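Local coordinates for protein putative metalloprotease II (Bacteroides fragilis, PDB 4ON1) that probably cleaves proteins as a zinc-dependent metalloendopeptidase of the fragilysin group encoded in the pathogenicity island, at residues His62-Glu67 / Val242-Lys247; Arg71-Phe76 / Asn85-Gln90; Val20-Ser25 / Met46-Ser51. All coordinates share one frame; numbering follows the deposited sequence.

Overall arrangement
The three contacts are strand pairings at different places in a fold that joins a fragilysin-type N-terminal domain to a metallopeptidase domain. Contact 3 comes first along the chain and closes before the others open, while contact 2 is nested inside the long loop closed by contact 1. Contacts 1 and 2 are neighbours, their centres about 10 Å apart, because strand 52-68 pairs with both strand 71-78 and strand 240-248. Contact 3 lies farther out, its centre about 20 Å from that of contact 2 and 30 Å from that of contact 1. Contacts 2 and 3 are internal to the N-terminal domain; contact 1 ties that domain to the peptidase part.

Contact 1: His62-Glu67 / Val242-Lys247; sequences HGVEIE and VKYTIK
Tyr244 turns an edge of its ring to strand 64-67: CD2 lies 3.7 Å from the carbonyl O of Glu65, and CG1 of Val64 sits near the ring plane beside CE2. Ile66 arrives obliquely, its CG1 3.9 Å from Tyr244 CD2. From within the same strand Val242 CG1 lies over one ring face, 3.3 Å above the plane and offset toward the rim. A tyrosine suits this buried place because its ring fills space among aliphatic groups while its hydroxyl shares a hydrogen bond with Thr228 OG1 of helix 217-230, against which Ile66 also packs.

The opposite face of the sheet is polar. Glu65 and Lys243 run alongside each other as extended chains, CG of each anti to its backbone N (chi1 175° and -179°), which sets both off the same way. Yet Glu65 OE2 stays 4.0 Å from Lys243 NZ, beyond a salt bridge; a water joins NZ to the other carboxylate oxygen, OE1. Glu67 lies beside Thr245, Glu67 OE1 3.8 Å from Thr245 CG2. The hydroxyl of Thr245 is held by Glu204, and a water links Glu67 OE2 to the carbonyl O of Ile246.

Five backbone hydrogen bonds fix the register, from Val242 N to Gly63 O (2.9 Å) through to Ile246 N to Glu67 O (3.0 Å). Gly63 has a positive phi of 90°, where a beta carbon would press on the preceding carbonyl O.

This is regular parallel beta pairing, consistent with a strand of the fragilysin-type N-terminal domain extending the sheet of the metallopeptidase part, with strand 201-209 on the far side of strand 240-248.

Contact 2: Arg71-Phe76 / Asn85-Gln90; sequences RPVYLF and NAILSQ
Tyr74 and Leu88 form a hydrogen-bonded antiparallel pair, with Tyr74 N 3.0 Å from Leu88 O and a reciprocal bond back. Phe76 and Ala86 form the next such pair, and Leu75 faces Ile87 in the non-hydrogen-bonded pair between them. Ala86 N reaches Phe76 O from above the carbonyl plane, 49° out of it, and the same oxygen takes a second, weak bond from Asn85 ND2 at 3.3 Å.

Apolar contacts divide between the two faces. On one, with CG anti to the carbonyl carbon (chi1 -52°), the Phe76 ring meets Leu88 with its edge, CE2 3.6 Å from Leu88 CB; the small Ala86 leaves room for it, and helix 28-35 packs over the group through Leu35 and Ala32. These pairings make a beta hairpin of strands 71-78 and 84-88 within the N-terminal domain. On its other face, branched Ile87 suits its place by reaching two residues: CG2 touches Val73 CG1 at 3.6 Å, and CG1 touches Leu75 CD2 at 3.8 Å. Gln225 of helix 217-230 lies against Leu75 and Ile87.

Waters bridge the segments toward Arg71 and Gln90. Pro72 O accepts from two: one bound to Gln90 N, the other to Leu88 O, which also takes Tyr74 N. Arg71 and Gln90 cross obliquely, Gln90 OE1 3.6 Å from Arg71 CD and in plane at the guanidinium edge, the two flat groups 54° apart; a water joins OE1 to Arg71 NE.

Contact 3: Val20-Ser25 / Met46-Ser51; sequences VLNLRS and MLQEGS
Leu21 and Leu47 lie side by side and point the same way, the CD2 methyl of Leu47 resting 3.9 Å from Leu21 CB. Leu23 crosses Leu47 obliquely, its CD1 4.2 Å from Leu47 CB. Branched aliphatic chains suit this buried face, which Ile95 and Leu97 of strand 92-99 and Leu31 of helix 28-35 also line.

On the other face the amides of Asn22 and Gln48 are stacked, their planes 22° apart, with Asn22 ND2 3.7 Å from Gln48 OE1. Gln48 NE2 donates in its own plane to Gly50 O at 3.0 Å, linking the side chain to the backbone just after its strand. Asn22 CG stands anti to the backbone N (chi1 -175°), and OD1 accepts from Arg24 N at 3.0 Å, an Asx turn, weakly from Ser25 N, and from a water that binds Gly50 N.

Arg24 lays one face of its guanidinium over Gly50, NH1 coming 3.3 Å from Gly50 CA, an approach that the missing side chain permits. Arg24 crosses Glu49 at about a right angle, their CG atoms 4.1 Å apart, but the buried carboxylate is held elsewhere, by salt bridges to Arg99 and Arg157 and a hydrogen bond with Tyr106.

Three backbone hydrogen bonds, ending with Leu23 N to Gln48 O at 2.8 Å, complete the pairing of strands 19-22 and 43-49, parallel neighbours joined through helix 28-35, consistent with a beta-alpha-beta unit.

Contact 1: His62-Glu67 / Val242-Lys247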
ATOM      1  N   HIS A  62       2.434 -13.425  -7.914  1.00 22.32           N
ATOM      2  CA  HIS A  62       1.631 -13.579  -9.125  1.00 29.78           C
ATOM      3  C   HIS A  62       0.162 -13.237  -8.862  1.00 29.25           C
ATOM      4  O   HIS A  62      -0.274 -13.202  -7.715  1.00 30.07           O
ATOM      5  CB  HIS A  62       1.767 -15.009  -9.653  1.00 36.54           C
ATOM      6  CG  HIS A  62       3.187 -15.424  -9.886  1.00 58.23           C
ATOM      7  ND1 HIS A  62       3.989 -14.840 -10.843  1.00 63.89           N
ATOM      8  CD2 HIS A  62       3.956 -16.351  -9.266  1.00 68.77           C
ATOM      9  CE1 HIS A  62       5.188 -15.395 -10.809  1.00 65.21           C
ATOM     10  NE2 HIS A  62       5.194 -16.316  -9.862  1.00 70.35           N
ATOM     11  N   GLY A  63      -0.593 -12.951  -9.918  1.00 22.21           N
ATOM     12  CA  GLY A  63      -1.997 -12.610  -9.763  1.00 21.53           C
ATOM     13  C   GLY A  63      -2.222 -11.117  -9.589  1.00 21.85           C
ATOM     14  O   GLY A  63      -3.363 -10.674  -9.431  1.00 24.07           O
ATOM     15  N   VAL A  64      -1.141 -10.338  -9.595  1.00 15.54           N
ATOM     16  CA  VAL A  64      -1.260  -8.889  -9.465  1.00 15.06           C
ATOM     17  C   VAL A  64      -0.439  -8.156 -10.510  1.00 19.02           C
ATOM     18  O   VAL A  64       0.657  -8.574 -10.867  1.00 24.55           O
ATOM     19  CB  VAL A  64      -0.837  -8.384  -8.067  1.00 24.06           C
ATOM     20  CG1 VAL A  64      -1.863  -8.801  -7.030  1.00 35.16           C
ATOM     21  CG2 VAL A  64       0.532  -8.910  -7.704  1.00 29.15           C
ATOM     22  N   GLU A  65      -0.996  -7.051 -10.990  1.00 19.16           N
ATOM     23  CA  GLU A  65      -0.345  -6.194 -11.971  1.00 17.44           C
ATOM     24  C   GLU A  65      -0.409  -4.754 -11.474  1.00 18.92           C
ATOM     25  O   GLU A  65      -1.451  -4.302 -10.996  1.00 15.69           O
ATOM     26  CB  GLU A  65      -1.024  -6.344 -13.344  1.00 25.48           C
ATOM     27  CG  GLU A  65      -0.512  -5.404 -14.434  1.00 53.01           C
ATOM     28  CD  GLU A  65      -1.278  -5.546 -15.748  1.00 67.71           C
ATOM     29  OE1 GLU A  65      -2.047  -6.524 -15.895  1.00 61.01           O
ATOM     30  OE2 GLU A  65      -1.119  -4.674 -16.631  1.00 70.85           O
ATOM     31  N   ILE A  66       0.713  -4.048 -11.553  1.00 14.53           N
ATOM     32  CA  ILE A  66       0.763  -2.644 -11.167  1.00 12.36           C
ATOM     33  C   ILE A  66       1.293  -1.798 -12.319  1.00 18.64           C
ATOM     34  O   ILE A  66       2.336  -2.105 -12.904  1.00 15.88           O
ATOM     35  CB  ILE A  66       1.657  -2.414  -9.929  1.00 11.14           C
ATOM     36  CG1 ILE A  66       1.228  -3.326  -8.771  1.00 14.59           C
ATOM     37  CG2 ILE A  66       1.640  -0.942  -9.516  1.00  9.70           C
ATOM     38  CD1 ILE A  66       2.191  -3.291  -7.594  1.00 10.37           C
ATOM     39  N   GLU A  67       0.560  -0.746 -12.655  1.00 17.16           N
ATOM     40  CA  GLU A  67       0.994   0.185 -13.687  1.00 11.70           C
ATOM     41  C   GLU A  67       1.264   1.539 -13.062  1.00 14.58           C
ATOM     42  O   GLU A  67       0.385   2.134 -12.440  1.00 14.45           O
ATOM     43  CB  GLU A  67      -0.054   0.300 -14.790  1.00 23.98           C
ATOM     44  CG  GLU A  67       0.227   1.395 -15.800  1.00 44.29           C
ATOM     45  CD  GLU A  67      -1.007   1.767 -16.607  1.00 63.34           C
ATOM     46  OE1 GLU A  67      -1.930   0.927 -16.716  1.00 73.57           O
ATOM     47  OE2 GLU A  67      -1.064   2.909 -17.113  1.00 57.94           O
ATOM     48  N   VAL A 242      -5.821  -9.051  -9.537  1.00 14.99           N
ATOM     49  CA  VAL A 242      -5.947  -7.653  -9.175  1.00 13.74           C
ATOM     50  C   VAL A 242      -5.005  -6.810 -10.015  1.00 19.24           C
ATOM     51  O   VAL A 242      -3.862  -7.184 -10.268  1.00 16.93           O
ATOM     52  CB  VAL A 242      -5.662  -7.423  -7.682  1.00 20.18           C
ATOM     53  CG1 VAL A 242      -5.866  -5.970  -7.341  1.00 18.10           C
ATOM     54  CG2 VAL A 242      -6.600  -8.273  -6.832  1.00 26.77           C
ATOM     55  N   LYS A 243      -5.524  -5.690 -10.495  1.00 16.29           N
ATOM     56  CA  LYS A 243      -4.730  -4.739 -11.246  1.00 15.44           C
ATOM     57  C   LYS A 243      -4.806  -3.399 -10.532  1.00 18.27           C
ATOM     58  O   LYS A 243      -5.887  -2.963 -10.137  1.00 18.99           O
ATOM     59  CB  LYS A 243      -5.232  -4.645 -12.690  1.00 21.66           C
ATOM     60  CG  LYS A 243      -4.447  -3.693 -13.580  1.00 30.42           C
ATOM     61  CD  LYS A 243      -5.050  -3.663 -14.983  1.00 29.64           C
ATOM     62  CE  LYS A 243      -4.257  -2.755 -15.914  1.00 45.50           C
ATOM     63  NZ  LYS A 243      -4.685  -2.892 -17.340  1.00 50.53           N
ATOM     64  N   TYR A 244      -3.656  -2.764 -10.340  1.00 10.04           N
ATOM     65  CA  TYR A 244      -3.611  -1.432  -9.742  1.00 11.69           C
ATOM     66  C   TYR A 244      -3.097  -0.430 -10.764  1.00 15.61           C
ATOM     67  O   TYR A 244      -1.965  -0.536 -11.223  1.00 16.09           O
ATOM     68  CB  TYR A 244      -2.713  -1.406  -8.505  1.00  8.21           C
ATOM     69  CG  TYR A 244      -3.040  -2.443  -7.453  1.00 12.69           C
ATOM     70  CD1 TYR A 244      -3.918  -2.156  -6.420  1.00 12.64           C
ATOM     71  CD2 TYR A 244      -2.458  -3.704  -7.488  1.00 13.94           C
ATOM     72  CE1 TYR A 244      -4.219  -3.106  -5.444  1.00 10.45           C
ATOM     73  CE2 TYR A 244      -2.745  -4.655  -6.517  1.00 14.86           C
ATOM     74  CZ  TYR A 244      -3.625  -4.346  -5.497  1.00 11.19           C
ATOM     75  OH  TYR A 244      -3.911  -5.289  -4.529  1.00 15.73           O
ATOM     76  N   THR A 245      -3.935   0.531 -11.133  1.00 15.38           N
ATOM     77  CA  THR A 245      -3.548   1.531 -12.121  1.00 14.27           C
ATOM     78  C   THR A 245      -3.359   2.876 -11.441  1.00 14.78           C
ATOM     79  O   THR A 245      -4.302   3.455 -10.911  1.00 11.56           O
ATOM     80  CB  THR A 245      -4.590   1.635 -13.247  1.00 15.07           C
ATOM     81  OG1 THR A 245      -4.636   0.382 -13.936  1.00 17.46           O
ATOM     82  CG2 THR A 245      -4.217   2.739 -14.236  1.00 18.28           C
ATOM     83  N   ILE A 246      -2.118   3.340 -11.411  1.00 10.63           N
ATOM     84  CA  ILE A 246      -1.782   4.582 -10.730  1.00  9.52           C
ATOM     85  C   ILE A 246      -1.703   5.738 -11.715  1.00 15.57           C
ATOM     86  O   ILE A 246      -0.894   5.710 -12.643  1.00 16.63           O
ATOM     87  CB  ILE A 246      -0.432   4.463  -9.978  1.00 13.37           C
ATOM     88  CG1 ILE A 246      -0.470   3.312  -8.969  1.00 12.56           C
ATOM     89  CG2 ILE A 246      -0.081   5.781  -9.276  1.00 15.86           C
ATOM     90  CD1 ILE A 246       0.930   2.826  -8.555  1.00 11.17           C
ATOM     91  N   LYS A 247      -2.528   6.758 -11.503  1.00 11.29           N
ATOM     92  CA  LYS A 247      -2.580   7.901 -12.419  1.00 17.23           C
ATOM     93  C   LYS A 247      -2.443   9.230 -11.703  1.00 17.99           C
ATOM     94  O   LYS A 247      -2.934   9.389 -10.586  1.00 18.18           O
ATOM     95  CB  LYS A 247      -3.896   7.909 -13.204  1.00 17.88           C
ATOM     96  CG  LYS A 247      -4.197   6.639 -13.964  1.00 21.14           C
ATOM     97  CD  LYS A 247      -5.552   6.742 -14.666  1.00 34.33           C
ATOM     98  CE  LYS A 247      -5.530   7.786 -15.772  1.00 34.79           C
ATOM     99  NZ  LYS A 247      -4.481   7.502 -16.794  1.00 41.58           N
TER
HETATM  100  O   HOH W   1      -3.994  -5.652 -18.385  1.00 46.87           O
HETATM  101  O   HOH W   2       0.092   4.484 -15.171  1.00 29.41           O

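Contact 2: Arg71-Phe76 / Asn85-Gln90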
ATOM      1  N   ARG A  71       4.410   2.051 -16.662  1.00 15.19           N
ATOM      2  CA  ARG A  71       5.446   1.027 -16.541  1.00 20.07           C
ATOM      3  C   ARG A  71       5.060   0.028 -15.459  1.00 20.42           C
ATOM      4  O   ARG A  71       4.419   0.399 -14.478  1.00 15.28           O
ATOM      5  CB  ARG A  71       6.799   1.644 -16.200  1.00 16.53           C
ATOM      6  CG  ARG A  71       7.386   2.583 -17.254  1.00 21.35           C
ATOM      7  CD  ARG A  71       7.805   1.859 -18.517  1.00 31.94           C
ATOM      8  NE  ARG A  71       8.441   2.778 -19.462  1.00 42.21           N
ATOM      9  CZ  ARG A  71       7.809   3.395 -20.455  1.00 45.62           C
ATOM     10  NH1 ARG A  71       6.505   3.221 -20.623  1.00 37.78           N
ATOM     11  NH2 ARG A  71       8.479   4.206 -21.263  1.00 47.84           N
ATOM     12  N   PRO A  72       5.447  -1.243 -15.637  1.00 18.29           N
ATOM     13  CA  PRO A  72       5.111  -2.256 -14.630  1.00 12.07           C
ATOM     14  C   PRO A  72       5.908  -2.078 -13.337  1.00 12.13           C
ATOM     15  O   PRO A  72       7.068  -1.648 -13.361  1.00 13.87           O
ATOM     16  CB  PRO A  72       5.471  -3.578 -15.320  1.00 19.06           C
ATOM     17  CG  PRO A  72       6.521  -3.209 -16.335  1.00 32.38           C
ATOM     18  CD  PRO A  72       6.223  -1.791 -16.767  1.00 18.81           C
ATOM     19  N   VAL A  73       5.266  -2.387 -12.214  1.00 11.65           N
ATOM     20  CA  VAL A  73       5.939  -2.468 -10.920  1.00 13.40           C
ATOM     21  C   VAL A  73       5.720  -3.876 -10.374  1.00 18.16           C
ATOM     22  O   VAL A  73       4.639  -4.435 -10.520  1.00 12.36           O
ATOM     23  CB  VAL A  73       5.405  -1.423  -9.911  1.00 12.58           C
ATOM     24  CG1 VAL A  73       6.069  -1.602  -8.547  1.00 10.16           C
ATOM     25  CG2 VAL A  73       5.608  -0.003 -10.434  1.00  9.38           C
ATOM     26  N   TYR A  74       6.754  -4.466  -9.789  1.00 13.60           N
ATOM     27  CA  TYR A  74       6.681  -5.856  -9.368  1.00 14.01           C
ATOM     28  C   TYR A  74       6.733  -5.988  -7.845  1.00 17.38           C
ATOM     29  O   TYR A  74       7.407  -5.218  -7.160  1.00 16.26           O
ATOM     30  CB  TYR A  74       7.801  -6.668 -10.031  1.00 12.91           C
ATOM     31  CG  TYR A  74       7.768  -6.619 -11.548  1.00 26.98           C
ATOM     32  CD1 TYR A  74       6.801  -7.318 -12.266  1.00 25.74           C
ATOM     33  CD2 TYR A  74       8.687  -5.857 -12.261  1.00 22.49           C
ATOM     34  CE1 TYR A  74       6.761  -7.273 -13.652  1.00 23.64           C
ATOM     35  CE2 TYR A  74       8.654  -5.801 -13.650  1.00 23.43           C
ATOM     36  CZ  TYR A  74       7.692  -6.512 -14.336  1.00 24.68           C
ATOM     37  OH  TYR A  74       7.664  -6.463 -15.709  1.00 27.57           O
ATOM     38  N   LEU A  75       5.974  -6.945  -7.326  1.00 11.12           N
ATOM     39  CA  LEU A  75       5.937  -7.207  -5.896  1.00 16.53           C
ATOM     40  C   LEU A  75       6.619  -8.536  -5.604  1.00 20.11           C
ATOM     41  O   LEU A  75       6.605  -9.446  -6.431  1.00 17.36           O
ATOM     42  CB  LEU A  75       4.494  -7.227  -5.380  1.00 19.94           C
ATOM     43  CG  LEU A  75       3.656  -5.962  -5.568  1.00 18.41           C
ATOM     44  CD1 LEU A  75       2.280  -6.113  -4.920  1.00 17.74           C
ATOM     45  CD2 LEU A  75       4.378  -4.765  -4.975  1.00 19.51           C
ATOM     46  N   PHE A  76       7.215  -8.638  -4.421  1.00 11.12           N
ATOM     47  CA  PHE A  76       7.903  -9.853  -4.006  1.00 13.70           C
ATOM     48  C   PHE A  76       7.560 -10.112  -2.554  1.00 14.55           C
ATOM     49  O   PHE A  76       7.255  -9.174  -1.822  1.00 16.90           O
ATOM     50  CB  PHE A  76       9.419  -9.722  -4.172  1.00 11.79           C
ATOM     51  CG  PHE A  76       9.851  -9.282  -5.540  1.00 19.19           C
ATOM     52  CD1 PHE A  76      10.283 -10.215  -6.476  1.00 15.62           C
ATOM     53  CD2 PHE A  76       9.848  -7.934  -5.884  1.00 15.25           C
ATOM     54  CE1 PHE A  76      10.697  -9.817  -7.739  1.00 17.34           C
ATOM     55  CE2 PHE A  76      10.256  -7.524  -7.145  1.00 14.11           C
ATOM     56  CZ  PHE A  76      10.680  -8.468  -8.075  1.00 16.12           C
ATOM     57  N   ASN A  85       8.830  -8.409   2.390  1.00 18.05           N
ATOM     58  CA  ASN A  85       8.251  -7.957   1.132  1.00 15.53           C
ATOM     59  C   ASN A  85       9.242  -7.062   0.420  1.00 24.42           C
ATOM     60  O   ASN A  85      10.086  -6.439   1.064  1.00 17.92           O
ATOM     61  CB  ASN A  85       6.941  -7.186   1.348  1.00 15.40           C
ATOM     62  CG  ASN A  85       5.792  -8.083   1.777  1.00 28.39           C
ATOM     63  OD1 ASN A  85       5.307  -7.995   2.907  1.00 35.84           O
ATOM     64  ND2 ASN A  85       5.357  -8.956   0.876  1.00 34.79           N
ATOM     65  N   ALA A  86       9.128  -6.983  -0.904  1.00 11.65           N
ATOM     66  CA  ALA A  86       9.951  -6.070  -1.684  1.00 13.10           C
ATOM     67  C   ALA A  86       9.163  -5.552  -2.863  1.00 17.59           C
ATOM     68  O   ALA A  86       8.173  -6.158  -3.280  1.00 17.28           O
ATOM     69  CB  ALA A  86      11.239  -6.755  -2.161  1.00 11.20           C
ATOM     70  N   ILE A  87       9.602  -4.409  -3.376  1.00 16.60           N
ATOM     71  CA  ILE A  87       8.983  -3.767  -4.526  1.00 16.08           C
ATOM     72  C   ILE A  87      10.054  -3.373  -5.528  1.00 17.19           C
ATOM     73  O   ILE A  87      11.065  -2.800  -5.137  1.00 12.12           O
ATOM     74  CB  ILE A  87       8.190  -2.522  -4.091  1.00 12.52           C
ATOM     75  CG1 ILE A  87       7.139  -2.914  -3.042  1.00 17.30           C
ATOM     76  CG2 ILE A  87       7.530  -1.857  -5.285  1.00 12.74           C
ATOM     77  CD1 ILE A  87       6.431  -1.737  -2.413  1.00 16.44           C
ATOM     78  N   LEU A  88       9.848  -3.684  -6.809  1.00 11.90           N
ATOM     79  CA  LEU A  88      10.767  -3.221  -7.843  1.00 17.61           C
ATOM     80  C   LEU A  88      10.056  -2.341  -8.849  1.00 19.52           C
ATOM     81  O   LEU A  88       9.187  -2.800  -9.585  1.00 16.34           O
ATOM     82  CB  LEU A  88      11.432  -4.388  -8.583  1.00 12.02           C
ATOM     83  CG  LEU A  88      12.294  -3.919  -9.768  1.00 19.96           C
ATOM     84  CD1 LEU A  88      13.408  -2.967  -9.324  1.00 14.20           C
ATOM     85  CD2 LEU A  88      12.882  -5.099 -10.518  1.00 16.48           C
ATOM     86  N   SER A  89      10.433  -1.069  -8.861  1.00  9.39           N
ATOM     87  CA  SER A  89       9.982  -0.139  -9.883  1.00 11.79           C
ATOM     88  C   SER A  89      11.181   0.274 -10.708  1.00 16.80           C
ATOM     89  O   SER A  89      12.317   0.081 -10.284  1.00 12.86           O
ATOM     90  CB  SER A  89       9.320   1.083  -9.247  1.00 11.63           C
ATOM     91  OG  SER A  89       9.270   2.175 -10.149  1.00 16.66           O
ATOM     92  N   GLN A  90      10.944   0.857 -11.874  1.00 14.46           N
ATOM     93  CA  GLN A  90      12.054   1.347 -12.675  1.00 23.57           C
ATOM     94  C   GLN A  90      12.698   2.586 -12.045  1.00 22.40           C
ATOM     95  O   GLN A  90      13.824   2.937 -12.385  1.00 17.70           O
ATOM     96  CB  GLN A  90      11.590   1.646 -14.106  1.00 18.82           C
ATOM     97  CG  GLN A  90      11.256   0.379 -14.882  1.00 25.94           C
ATOM     98  CD  GLN A  90      10.786   0.648 -16.293  1.00 36.04           C
ATOM     99  OE1 GLN A  90      10.933   1.755 -16.812  1.00 44.32           O
ATOM    100  NE2 GLN A  90      10.232  -0.377 -16.932  1.00 27.54           N
TER
HETATM  101  O   HOH W   3      11.151   2.269 -19.555  1.00 39.81           O
HETATM  102  O   HOH W   4       8.403   0.839 -13.185  1.00 14.25           O
HETATM  103  O   HOH W   5       9.709  -2.533 -12.390  1.00 25.75           O

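Contact 3: Val20-Ser25 / Met46-Ser51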
ATOM      1  N   VAL A  20      23.866 -11.801  -2.577  1.00 22.32           N
ATOM      2  CA  VAL A  20      24.247 -11.127  -1.344  1.00 23.63           C
ATOM      3  C   VAL A  20      23.811  -9.680  -1.450  1.00 26.46           C
ATOM      4  O   VAL A  20      23.738  -9.121  -2.545  1.00 24.05           O
ATOM      5  CB  VAL A  20      25.768 -11.176  -1.063  1.00 23.59           C
ATOM      6  CG1 VAL A  20      26.279 -12.600  -1.060  1.00 25.81           C
ATOM      7  CG2 VAL A  20      26.533 -10.310  -2.073  1.00 23.52           C
ATOM      8  N   LEU A  21      23.509  -9.079  -0.309  1.00 17.00           N
ATOM      9  CA  LEU A  21      23.027  -7.713  -0.277  1.00 19.01           C
ATOM     10  C   LEU A  21      23.360  -7.093   1.067  1.00 26.36           C
ATOM     11  O   LEU A  21      22.944  -7.595   2.114  1.00 21.99           O
ATOM     12  CB  LEU A  21      21.516  -7.674  -0.546  1.00 20.82           C
ATOM     13  CG  LEU A  21      20.830  -6.315  -0.709  1.00 23.60           C
ATOM     14  CD1 LEU A  21      21.429  -5.535  -1.873  1.00 22.43           C
ATOM     15  CD2 LEU A  21      19.332  -6.503  -0.916  1.00 21.95           C
ATOM     16  N   ASN A  22      24.139  -6.017   1.030  1.00 18.38           N
ATOM     17  CA  ASN A  22      24.462  -5.256   2.231  1.00 18.21           C
ATOM     18  C   ASN A  22      23.453  -4.124   2.361  1.00 25.09           C
ATOM     19  O   ASN A  22      23.496  -3.155   1.610  1.00 22.39           O
ATOM     20  CB  ASN A  22      25.899  -4.724   2.168  1.00 20.28           C
ATOM     21  CG  ASN A  22      26.324  -4.018   3.448  1.00 25.34           C
ATOM     22  OD1 ASN A  22      25.505  -3.430   4.155  1.00 21.73           O
ATOM     23  ND2 ASN A  22      27.614  -4.073   3.748  1.00 20.93           N
ATOM     24  N   LEU A  23      22.543  -4.271   3.317  1.00 22.01           N
ATOM     25  CA  LEU A  23      21.437  -3.338   3.490  1.00 21.49           C
ATOM     26  C   LEU A  23      21.898  -1.926   3.840  1.00 27.60           C
ATOM     27  O   LEU A  23      21.215  -0.949   3.530  1.00 28.20           O
ATOM     28  CB  LEU A  23      20.479  -3.861   4.567  1.00 25.13           C
ATOM     29  CG  LEU A  23      19.708  -5.142   4.218  1.00 22.92           C
ATOM     30  CD1 LEU A  23      19.072  -5.747   5.456  1.00 19.91           C
ATOM     31  CD2 LEU A  23      18.636  -4.842   3.176  1.00 22.71           C
ATOM     32  N   ARG A  24      23.050  -1.812   4.487  1.00 22.56           N
ATOM     33  CA  ARG A  24      23.567  -0.500   4.847  1.00 27.09           C
ATOM     34  C   ARG A  24      24.139   0.256   3.643  1.00 26.90           C
ATOM     35  O   ARG A  24      23.977   1.470   3.532  1.00 32.38           O
ATOM     36  CB  ARG A  24      24.649  -0.631   5.921  1.00 31.96           C
ATOM     37  CG  ARG A  24      24.132  -0.952   7.310  1.00 44.73           C
ATOM     38  CD  ARG A  24      24.639   0.057   8.331  1.00 42.53           C
ATOM     39  NE  ARG A  24      24.156  -0.250   9.675  1.00 49.97           N
ATOM     40  CZ  ARG A  24      24.920  -0.713  10.659  1.00 57.04           C
ATOM     41  NH1 ARG A  24      26.218  -0.901  10.463  1.00 53.74           N
ATOM     42  NH2 ARG A  24      24.389  -0.969  11.846  1.00 63.10           N
ATOM     43  N   SER A  25      24.799  -0.459   2.738  1.00 18.81           N
ATOM     44  CA  SER A  25      25.542   0.203   1.669  1.00 30.10           C
ATOM     45  C   SER A  25      24.819   0.165   0.329  1.00 19.44           C
ATOM     46  O   SER A  25      25.279   0.759  -0.642  1.00 22.09           O
ATOM     47  CB  SER A  25      26.927  -0.431   1.514  1.00 20.82           C
ATOM     48  OG  SER A  25      26.802  -1.774   1.077  1.00 25.14           O
ATOM     49  N   MET A  46      21.423 -13.642   0.969  1.00 25.36           N
ATOM     50  CA  MET A  46      22.107 -13.339   2.213  1.00 19.64           C
ATOM     51  C   MET A  46      22.153 -11.841   2.451  1.00 29.66           C
ATOM     52  O   MET A  46      22.734 -11.092   1.671  1.00 22.91           O
ATOM     53  CB  MET A  46      23.517 -13.900   2.217  1.00 20.90           C
ATOM     54  CG  MET A  46      24.377 -13.249   3.269  1.00 39.25           C
ATOM     55  SD  MET A  46      25.532 -14.415   3.952  1.00 73.94           S
ATOM     56  CE  MET A  46      24.367 -15.432   4.845  1.00 28.07           C
ATOM     57  N   LEU A  47      21.516 -11.414   3.533  1.00 24.16           N
ATOM     58  CA  LEU A  47      21.457 -10.008   3.878  1.00 20.68           C
ATOM     59  C   LEU A  47      22.480  -9.692   4.951  1.00 23.66           C
ATOM     60  O   LEU A  47      22.778 -10.526   5.807  1.00 20.17           O
ATOM     61  CB  LEU A  47      20.054  -9.635   4.361  1.00 17.21           C
ATOM     62  CG  LEU A  47      18.935  -9.861   3.348  1.00 19.99           C
ATOM     63  CD1 LEU A  47      17.571  -9.705   4.016  1.00 24.83           C
ATOM     64  CD2 LEU A  47      19.083  -8.881   2.200  1.00 17.64           C
ATOM     65  N   GLN A  48      23.016  -8.480   4.902  1.00 18.67           N
ATOM     66  CA  GLN A  48      23.887  -8.004   5.966  1.00 19.71           C
ATOM     67  C   GLN A  48      23.430  -6.628   6.430  1.00 23.76           C
ATOM     68  O   GLN A  48      23.126  -5.749   5.614  1.00 20.62           O
ATOM     69  CB  GLN A  48      25.351  -7.942   5.515  1.00 20.46           C
ATOM     70  CG  GLN A  48      26.266  -7.259   6.545  1.00 24.91           C
ATOM     71  CD  GLN A  48      27.717  -7.165   6.105  1.00 25.69           C
ATOM     72  OE1 GLN A  48      28.063  -7.500   4.971  1.00 29.13           O
ATOM     73  NE2 GLN A  48      28.579  -6.715   7.013  1.00 23.73           N
ATOM     74  N   GLU A  49      23.326  -6.471   7.744  1.00 21.85           N
ATOM     75  CA  GLU A  49      23.171  -5.158   8.349  1.00 28.75           C
ATOM     76  C   GLU A  49      24.109  -5.067   9.550  1.00 23.82           C
ATOM     77  O   GLU A  49      23.881  -5.711  10.576  1.00 27.04           O
ATOM     78  CB  GLU A  49      21.716  -4.904   8.754  1.00 24.05           C
ATOM     79  CG  GLU A  49      21.457  -3.466   9.197  1.00 28.88           C
ATOM     80  CD  GLU A  49      19.982  -3.155   9.362  1.00 31.69           C
ATOM     81  OE1 GLU A  49      19.351  -3.715  10.288  1.00 37.35           O
ATOM     82  OE2 GLU A  49      19.455  -2.351   8.565  1.00 28.78           O
ATOM     83  N   GLY A  50      25.176  -4.286   9.410  1.00 24.68           N
ATOM     84  CA  GLY A  50      26.204  -4.212  10.434  1.00 23.76           C
ATOM     85  C   GLY A  50      26.841  -5.566  10.668  1.00 32.88           C
ATOM     86  O   GLY A  50      27.303  -6.203   9.720  1.00 31.53           O
ATOM     87  N   SER A  51      26.834  -6.031  11.917  1.00 26.27           N
ATOM     88  CA  SER A  51      27.453  -7.311  12.237  1.00 32.17           C
ATOM     89  C   SER A  51      26.473  -8.479  12.109  1.00 33.10           C
ATOM     90  O   SER A  51      26.845  -9.626  12.339  1.00 37.26           O
ATOM     91  CB  SER A  51      28.030  -7.287  13.654  1.00 40.55           C
ATOM     92  OG  SER A  51      27.003  -7.156  14.619  1.00 49.97           O
TER
HETATM   93  O   HOH W   6      26.235  -3.549   6.761  1.00 24.35           O